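PDB 3EF8: putative Scyalone Dehydratase from Novosphingobium aromaticivorans DSM 12444, which is probably a lyase of the SnoaL-like family, perhaps a scytalone dehydratase, though its substrate and reaction remain to be established. Local coordinates for residues Glu14-Asp19 / Trp123-Arg128. Sequence-based numbering, arbitrary orientation.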
loop_
_atom_site.group_PDB
_atom_site.type_symbol
_atom_site.label_atom_id
_atom_site.label_comp_id
_atom_site.label_asym_id
_atom_site.label_seq_id
_atom_site.Cartn_x
_atom_site.Cartn_y
_atom_site.Cartn_z
ATOM N N GLU A 14 5.329 4.746 -11.421
ATOM C CA GLU A 14 5.212 4.121 -10.084
ATOM C C GLU A 14 6.599 3.702 -9.615
ATOM O O GLU A 14 6.975 3.965 -8.442
ATOM C CB GLU A 14 4.294 2.923 -10.152
ATOM C CG GLU A 14 2.824 3.285 -10.286
ATOM C CD GLU A 14 1.881 2.166 -10.532
ATOM O OE1 GLU A 14 2.320 1.095 -10.991
ATOM O OE2 GLU A 14 0.655 2.390 -10.320
ATOM N N ARG A 15 7.381 3.054 -10.483
ATOM C CA ARG A 15 8.745 2.674 -10.132
ATOM C C ARG A 15 9.570 3.865 -9.638
ATOM O O ARG A 15 10.329 3.757 -8.654
ATOM C CB ARG A 15 9.437 1.973 -11.324
ATOM C CG ARG A 15 10.878 1.615 -11.124
ATOM C CD ARG A 15 11.096 0.823 -9.832
ATOM N NE ARG A 15 12.471 0.360 -9.703
ATOM C CZ ARG A 15 12.958 -0.741 -10.274
ATOM N NH1 ARG A 15 12.204 -1.546 -11.011
ATOM N NH2 ARG A 15 14.239 -1.016 -10.086
HETATM N N MSE A 16 9.454 4.991 -10.326
HETATM C CA MSE A 16 10.231 6.179 -9.934
HETATM C C MSE A 16 9.799 6.632 -8.562
HETATM O O MSE A 16 10.642 6.973 -7.707
HETATM C CB MSE A 16 10.078 7.276 -10.993
HETATM C CG MSE A 16 10.879 8.496 -10.748
HETATM SE SE MSE A 16 10.133 9.740 -9.456
HETATM C CE MSE A 16 8.785 10.571 -10.669
HETATM N N MSE A 17 8.491 6.622 -8.314
HETATM C CA MSE A 17 7.962 7.056 -7.024
HETATM C C MSE A 17 8.464 6.139 -5.898
HETATM O O MSE A 17 8.739 6.607 -4.785
HETATM C CB MSE A 17 6.447 7.117 -7.038
HETATM C CG MSE A 17 5.914 8.153 -8.082
HETATM SE SE MSE A 17 4.033 8.097 -8.294
HETATM C CE MSE A 17 3.395 8.739 -6.562
ATOM N N PHE A 18 8.566 4.860 -6.206
ATOM C CA PHE A 18 9.047 3.882 -5.243
ATOM C C PHE A 18 10.522 4.011 -5.048
ATOM O O PHE A 18 11.044 3.893 -3.918
ATOM C CB PHE A 18 8.696 2.464 -5.656
ATOM C CG PHE A 18 7.214 2.217 -5.825
ATOM C CD1 PHE A 18 6.267 2.962 -5.119
ATOM C CD2 PHE A 18 6.765 1.225 -6.681
ATOM C CE1 PHE A 18 4.880 2.730 -5.286
ATOM C CE2 PHE A 18 5.417 0.973 -6.838
ATOM C CZ PHE A 18 4.471 1.731 -6.166
ATOM N N ASP A 19 11.256 4.254 -6.117
ATOM C CA ASP A 19 12.689 4.502 -5.979
ATOM C C ASP A 19 12.932 5.711 -5.112
ATOM O O ASP A 19 13.840 5.757 -4.269
ATOM C CB ASP A 19 13.331 4.780 -7.344
ATOM C CG ASP A 19 13.478 3.536 -8.208
ATOM O OD1 ASP A 19 13.419 2.373 -7.727
ATOM O OD2 ASP A 19 13.686 3.719 -9.440
ATOM N N TRP A 123 11.456 9.383 -15.881
ATOM C CA TRP A 123 10.463 10.215 -15.222
ATOM C C TRP A 123 11.071 10.916 -14.038
ATOM O O TRP A 123 11.836 10.340 -13.269
ATOM C CB TRP A 123 9.242 9.372 -14.796
ATOM C CG TRP A 123 8.405 8.902 -15.991
ATOM C CD1 TRP A 123 8.493 7.724 -16.637
ATOM C CD2 TRP A 123 7.378 9.654 -16.676
ATOM N NE1 TRP A 123 7.573 7.657 -17.668
ATOM C CE2 TRP A 123 6.905 8.847 -17.724
ATOM C CE3 TRP A 123 6.843 10.927 -16.513
ATOM C CZ2 TRP A 123 5.877 9.256 -18.570
ATOM C CZ3 TRP A 123 5.825 11.327 -17.367
ATOM C CH2 TRP A 123 5.364 10.497 -18.371
ATOM N N LYS A 124 10.701 12.161 -13.895
ATOM C CA LYS A 124 11.150 13.031 -12.826
ATOM C C LYS A 124 10.016 13.875 -12.342
ATOM O O LYS A 124 9.065 14.139 -13.071
ATOM C CB LYS A 124 12.296 13.947 -13.314
ATOM C CG LYS A 124 13.530 13.164 -13.714
ATOM C CD LYS A 124 14.664 14.099 -14.028
ATOM C CE LYS A 124 15.900 13.333 -14.397
ATOM N NZ LYS A 124 16.961 14.319 -14.832
ATOM N N PHE A 125 10.119 14.276 -11.086
ATOM C CA PHE A 125 9.187 15.231 -10.549
ATOM C C PHE A 125 9.396 16.632 -11.054
ATOM O O PHE A 125 10.483 17.177 -10.967
ATOM C CB PHE A 125 9.174 15.289 -9.013
ATOM C CG PHE A 125 8.733 13.971 -8.364
ATOM C CD1 PHE A 125 7.403 13.599 -8.369
ATOM C CD2 PHE A 125 9.656 13.140 -7.711
ATOM C CE1 PHE A 125 6.990 12.421 -7.757
ATOM C CE2 PHE A 125 9.264 11.951 -7.136
ATOM C CZ PHE A 125 7.925 11.628 -7.120
ATOM N N LYS A 126 8.306 17.236 -11.518
ATOM C CA LYS A 126 8.309 18.684 -11.817
ATOM C C LYS A 126 7.639 19.471 -10.694
ATOM O O LYS A 126 8.066 20.541 -10.315
ATOM C CB LYS A 126 7.664 18.983 -13.166
ATOM C CG LYS A 126 7.743 20.475 -13.516
ATOM C CD LYS A 126 7.978 20.652 -15.006
ATOM C CE LYS A 126 8.111 22.133 -15.416
ATOM N NZ LYS A 126 6.859 22.865 -15.230
ATOM N N ARG A 127 6.567 18.913 -10.124
ATOM C CA ARG A 127 5.937 19.481 -8.952
ATOM C C ARG A 127 5.476 18.370 -8.023
ATOM O O ARG A 127 4.979 17.358 -8.485
ATOM C CB ARG A 127 4.712 20.354 -9.298
ATOM C CG ARG A 127 4.123 21.000 -8.057
ATOM C CD ARG A 127 3.086 22.113 -8.384
ATOM N NE ARG A 127 2.269 22.430 -7.203
ATOM C CZ ARG A 127 2.621 23.336 -6.301
ATOM N NH1 ARG A 127 3.760 23.999 -6.460
ATOM N NH2 ARG A 127 1.868 23.573 -5.247
ATOM N N ARG A 128 5.686 18.566 -6.722
ATOM C CA ARG A 128 5.058 17.744 -5.676
ATOM C C ARG A 128 4.382 18.633 -4.674
ATOM O O ARG A 128 5.016 19.552 -4.117
ATOM C CB ARG A 128 6.046 16.878 -4.898
ATOM C CG ARG A 128 6.908 16.006 -5.694
ATOM C CD ARG A 128 7.365 14.816 -4.870
ATOM N NE ARG A 128 6.291 13.818 -4.779
ATOM C CZ ARG A 128 6.434 12.579 -4.353
ATOM N NH1 ARG A 128 7.569 12.180 -3.805
ATOM N NH2 ARG A 128 5.440 11.743 -4.491
HETATM O O HOH W 1 7.142 9.086 -3.566
#
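Met-16 on the helix and Trp-123 on the strand bring their CA atoms within 6.7 Å of each other, where the axes of helix 14-19 and strand 123-125 cross at -54°. This is the helix-on-sheet packing of the NTF2-like fold, in which the long N-terminal helix 3-25 lies against the curved sheet, and it illustrates how one aromatic ring can link two layers.

Both methionines are selenomethionines. Met-16 carries its CG anti to the backbone N (chi1 -177°), with CG 3.3 Å from Trp-123 O. The chain bends at chi2, which places SE, and again at chi3, which carries CE over the centre of the Phe-125 ring, 3.7 Å from the centroid, in a CH-pi contact. SE lies obliquely to the same ring in a Met-aromatic contact, only 3.3 Å from Phe-125 CE2, which is tight packing. The opposite face of the ring is covered by Arg-128 CD, while Phe-125 CZ lies over the guanidinium centre of Arg-128. An alanine at Phe-125 would probably open a gap between Met-16 CE and Arg-128 CD, leaving the methyl without its ring and Met-17 CG without its neighbour. The side chains of Met-17 and Phe-125 cross at about a right angle, Met-17 CG standing 4.1 Å from Phe-125 CZ.

Beyond Phe-125 the chain turns a corner at Lys-126, where Lys-126 and Arg-127 both face Thr-115 in a classic beta bulge. Arg-128 points back toward the helix, its NH2 in a salt bridge with Asp-114. No direct hydrogen bond joins the segments; instead one water accepts from Arg-128 NH1 at 3.1 Å and donates to Met-17 O at 3.2 Å.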